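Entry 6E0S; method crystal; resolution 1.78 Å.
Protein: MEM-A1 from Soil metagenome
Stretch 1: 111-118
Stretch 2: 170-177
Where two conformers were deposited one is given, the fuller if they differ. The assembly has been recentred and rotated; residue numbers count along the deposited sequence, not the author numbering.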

ATOM      1  N   VAL A 111      11.003  -6.256  -7.605  1.00 14.69           N
ATOM      2  CA  VAL A 111       9.723  -5.592  -7.331  1.00 15.19           C
ATOM      3  C   VAL A 111       8.610  -6.628  -7.420  1.00 16.15           C
ATOM      4  O   VAL A 111       8.517  -7.357  -8.413  1.00 15.58           O
ATOM      5  CB  VAL A 111       9.482  -4.417  -8.299  1.00 15.70           C
ATOM      6  CG1 VAL A 111       8.046  -3.899  -8.210  1.00 14.90           C
ATOM      7  CG2 VAL A 111      10.462  -3.305  -7.984  1.00 17.93           C
ATOM      8  N   LEU A 112       7.769  -6.684  -6.382  1.00 15.68           N
ATOM      9  CA  LEU A 112       6.731  -7.695  -6.261  1.00 15.56           C
ATOM     10  C   LEU A 112       5.351  -7.054  -6.317  1.00 17.09           C
ATOM     11  O   LEU A 112       5.100  -6.020  -5.677  1.00 19.03           O
ATOM     12  CB  LEU A 112       6.914  -8.470  -4.944  1.00 16.08           C
ATOM     13  CG  LEU A 112       8.242  -9.178  -4.712  1.00 18.65           C
ATOM     14  CD1 LEU A 112       8.174  -9.976  -3.420  1.00 18.44           C
ATOM     15  CD2 LEU A 112       8.578 -10.102  -5.862  1.00 21.17           C
ATOM     16  N   ALA A 113       4.429  -7.741  -6.987  1.00 17.67           N
ATOM     17  CA  ALA A 113       3.059  -7.277  -7.148  1.00 15.78           C
ATOM     18  C   ALA A 113       2.169  -8.471  -7.474  1.00 16.19           C
ATOM     19  O   ALA A 113       2.645  -9.559  -7.819  1.00 18.15           O
ATOM     20  CB  ALA A 113       2.950  -6.213  -8.274  1.00 14.65           C
ATOM     21  N   SER A 114       0.859  -8.243  -7.401  1.00 16.58           N
ATOM     22  CA  SER A 114      -0.079  -9.228  -7.921  1.00 17.12           C
ATOM     23  C   SER A 114       0.137  -9.463  -9.415  1.00 17.83           C
ATOM     24  O   SER A 114       0.804  -8.693 -10.120  1.00 18.74           O
ATOM     25  CB  SER A 114      -1.522  -8.763  -7.715  1.00 17.65           C
ATOM     26  OG  SER A 114      -1.715  -7.550  -8.433  1.00 17.55           O
ATOM     27  N   VAL A 115      -0.496 -10.524  -9.926  1.00 19.34           N
ATOM     28  CA  VAL A 115      -0.388 -10.801 -11.355  1.00 21.57           C
ATOM     29  C   VAL A 115      -0.879  -9.610 -12.173  1.00 22.54           C
ATOM     30  O   VAL A 115      -0.217  -9.164 -13.120  1.00 22.30           O
ATOM     31  CB  VAL A 115      -1.158 -12.086 -11.702  1.00 24.37           C
ATOM     32  CG1 VAL A 115      -1.166 -12.322 -13.198  1.00 24.73           C
ATOM     33  CG2 VAL A 115      -0.529 -13.258 -10.983  1.00 25.61           C
ATOM     34  N   GLN A 116      -2.032  -9.053 -11.811  1.00 20.77           N
ATOM     35  CA  GLN A 116      -2.541  -7.919 -12.576  1.00 22.04           C
ATOM     36  C   GLN A 116      -1.688  -6.673 -12.361  1.00 21.84           C
ATOM     37  O   GLN A 116      -1.435  -5.914 -13.308  1.00 22.83           O
ATOM     38  CB  GLN A 116      -4.000  -7.634 -12.198  1.00 24.12           C
ATOM     39  CG  GLN A 116      -4.992  -8.676 -12.765  1.00 28.26           C
ATOM     40  CD  GLN A 116      -4.931  -8.755 -14.282  1.00 34.49           C
ATOM     41  OE1 GLN A 116      -4.808  -9.842 -14.851  1.00 38.85           O
ATOM     42  NE2 GLN A 116      -4.978  -7.600 -14.944  1.00 36.06           N
ATOM     43  N   GLY A 117      -1.280  -6.420 -11.124  1.00 19.70           N
ATOM     44  CA  GLY A 117      -0.465  -5.243 -10.854  1.00 18.81           C
ATOM     45  C   GLY A 117       0.885  -5.305 -11.540  1.00 20.02           C
ATOM     46  O   GLY A 117       1.386  -4.290 -12.051  1.00 19.16           O
ATOM     47  N   GLU A 118       1.487  -6.498 -11.566  1.00 20.08           N
ATOM     48  CA  GLU A 118       2.798  -6.669 -12.177  0.56 21.48           C
ATOM     49  C   GLU A 118       2.784  -6.247 -13.640  1.00 23.12           C
ATOM     50  O   GLU A 118       3.770  -5.700 -14.136  1.00 24.20           O
ATOM     51  CB  GLU A 118       3.258  -8.127 -12.033  0.56 22.27           C
ATOM     52  CG  GLU A 118       4.751  -8.325 -12.308  0.56 23.23           C
ATOM     53  CD  GLU A 118       5.053  -8.553 -13.773  0.56 23.90           C
ATOM     54  OE1 GLU A 118       4.111  -8.855 -14.528  0.56 24.06           O
ATOM     55  OE2 GLU A 118       6.231  -8.417 -14.184  0.56 24.68           O
ATOM     56  N   THR A 170      -8.123  -0.858  -7.781  1.00 19.86           N
ATOM     57  CA  THR A 170      -7.510  -1.269  -9.043  1.00 19.14           C
ATOM     58  C   THR A 170      -7.732  -2.758  -9.277  1.00 19.61           C
ATOM     59  O   THR A 170      -8.111  -3.519  -8.374  1.00 19.78           O
ATOM     60  CB  THR A 170      -5.992  -1.033  -9.072  1.00 19.14           C
ATOM     61  OG1 THR A 170      -5.355  -1.949  -8.159  1.00 19.35           O
ATOM     62  CG2 THR A 170      -5.649   0.419  -8.666  1.00 18.00           C
ATOM     63  N   GLN A 171      -7.422  -3.203 -10.495  1.00 18.66           N
ATOM     64  CA  GLN A 171      -7.564  -4.627 -10.753  1.00 19.86           C
ATOM     65  C   GLN A 171      -6.517  -5.456 -10.019  1.00 19.84           C
ATOM     66  O   GLN A 171      -6.717  -6.669  -9.849  1.00 21.00           O
ATOM     67  CB  GLN A 171      -7.480  -4.888 -12.253  1.00 20.01           C
ATOM     68  CG  GLN A 171      -8.676  -4.363 -13.003  1.00 23.89           C
ATOM     69  CD  GLN A 171      -8.514  -4.575 -14.496  1.00 27.51           C
ATOM     70  OE1 GLN A 171      -7.758  -3.859 -15.143  1.00 31.26           O
ATOM     71  NE2 GLN A 171      -9.191  -5.568 -15.035  1.00 29.04           N
ATOM     72  N   GLY A 172      -5.434  -4.833  -9.563  1.00 18.50           N
ATOM     73  CA  GLY A 172      -4.302  -5.561  -9.003  1.00 19.55           C
ATOM     74  C   GLY A 172      -3.938  -5.246  -7.560  1.00 20.19           C
ATOM     75  O   GLY A 172      -2.876  -5.683  -7.069  1.00 20.47           O
ATOM     76  N   GLY A 173      -4.800  -4.503  -6.865  1.00 17.57           N
ATOM     77  CA  GLY A 173      -4.451  -4.038  -5.525  1.00 16.83           C
ATOM     78  C   GLY A 173      -4.150  -5.178  -4.559  1.00 17.39           C
ATOM     79  O   GLY A 173      -4.812  -6.226  -4.564  1.00 17.24           O
ATOM     80  N   VAL A 174      -3.146  -4.953  -3.695  1.00 16.69           N
ATOM     81  CA  VAL A 174      -2.699  -5.956  -2.718  1.00 16.88           C
ATOM     82  C   VAL A 174      -2.479  -5.274  -1.373  1.00 15.32           C
ATOM     83  O   VAL A 174      -1.859  -4.201  -1.290  1.00 15.41           O
ATOM     84  CB  VAL A 174      -1.405  -6.695  -3.146  1.00 16.81           C
ATOM     85  CG1 VAL A 174      -0.955  -7.686  -2.037  1.00 17.77           C
ATOM     86  CG2 VAL A 174      -1.594  -7.399  -4.494  1.00 16.94           C
ATOM     87  N   SER A 175      -3.031  -5.873  -0.319  1.00 16.73           N
ATOM     88  CA  SER A 175      -2.687  -5.504   1.048  1.00 15.71           C
ATOM     89  C   SER A 175      -1.692  -6.533   1.589  1.00 15.31           C
ATOM     90  O   SER A 175      -1.737  -7.703   1.218  1.00 16.24           O
ATOM     91  CB  SER A 175      -3.935  -5.439   1.930  1.00 16.01           C
ATOM     92  OG  SER A 175      -4.879  -4.513   1.364  1.00 17.41           O
ATOM     93  N   TRP A 176      -0.809  -6.092   2.485  1.00 15.58           N
ATOM     94  CA  TRP A 176       0.319  -6.895   2.944  1.00 15.56           C
ATOM     95  C   TRP A 176       0.314  -7.050   4.463  1.00 16.70           C
ATOM     96  O   TRP A 176       0.085  -6.079   5.198  1.00 16.97           O
ATOM     97  CB  TRP A 176       1.625  -6.247   2.483  1.00 15.14           C
ATOM     98  CG  TRP A 176       1.733  -6.095   1.015  1.00 16.04           C
ATOM     99  CD1 TRP A 176       1.370  -4.984   0.270  1.00 16.46           C
ATOM    100  CD2 TRP A 176       2.264  -7.043   0.096  1.00 17.46           C
ATOM    101  NE1 TRP A 176       1.671  -5.204  -1.057  1.00 18.58           N
ATOM    102  CE2 TRP A 176       2.229  -6.448  -1.188  1.00 18.39           C
ATOM    103  CE3 TRP A 176       2.783  -8.335   0.226  1.00 17.03           C
ATOM    104  CZ2 TRP A 176       2.683  -7.116  -2.331  1.00 18.21           C
ATOM    105  CZ3 TRP A 176       3.234  -8.987  -0.899  1.00 18.49           C
ATOM    106  CH2 TRP A 176       3.187  -8.367  -2.168  1.00 18.48           C
ATOM    107  N   THR A 177       0.578  -8.260   4.958  1.00 16.22           N
ATOM    108  CA  THR A 177       0.520  -8.487   6.404  1.00 17.05           C
ATOM    109  C   THR A 177       1.796  -9.181   6.895  1.00 17.04           C
ATOM    110  O   THR A 177       2.418  -9.976   6.180  1.00 16.42           O
ATOM    111  CB  THR A 177      -0.705  -9.312   6.823  1.00 17.90           C
ATOM    112  OG1 THR A 177      -0.594 -10.623   6.269  1.00 18.21           O
ATOM    113  CG2 THR A 177      -2.024  -8.679   6.323  1.00 18.61           C
TER
HETATM  114  O   HOH W   1       0.390  -5.580  -6.194  1.00 19.06           O

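The backbones meet where a strand gives way to a helix in the first stretch and where a loop leads into a strand in the second. Their nearest CA atoms belong to G117 and G172, 4.3 Å apart, an approach that leaves little room for a side chain: an ideal CB built on G172 would lie 2.5 Å from G117 N, a clash, and 3.0 Å from S114 OG.

One direct hydrogen bond crosses the contact. S114 OG donates to G172 O at 2.6 Å, and the same oxygen, S114 OG, accepts from G117 N at 3.0 Å with an N-H...acceptor angle of 154°. With chi1 at 62° (p), the hydroxyl thus caps the helix N-terminus while tying it to the loop. In the backbone, E118 N donates to S114 O at 2.7 Å.

Water 1 adds a bridge, accepting from S114 N at 3.0 Å and donating weakly to G172 O at 3.4 Å.

The remaining contacts are van der Waals. S114 CB lies 3.5 Å from V174 CG2, placing a methyl beside the capping serine. Q116 CB packs 3.8 Å from G172 CA and 4.4 Å from Q171 CB, so its aliphatic base covers the loop. Farther along, W176 CZ2 comes within 4.3 Å of L112 O, which approaches the indole obliquely.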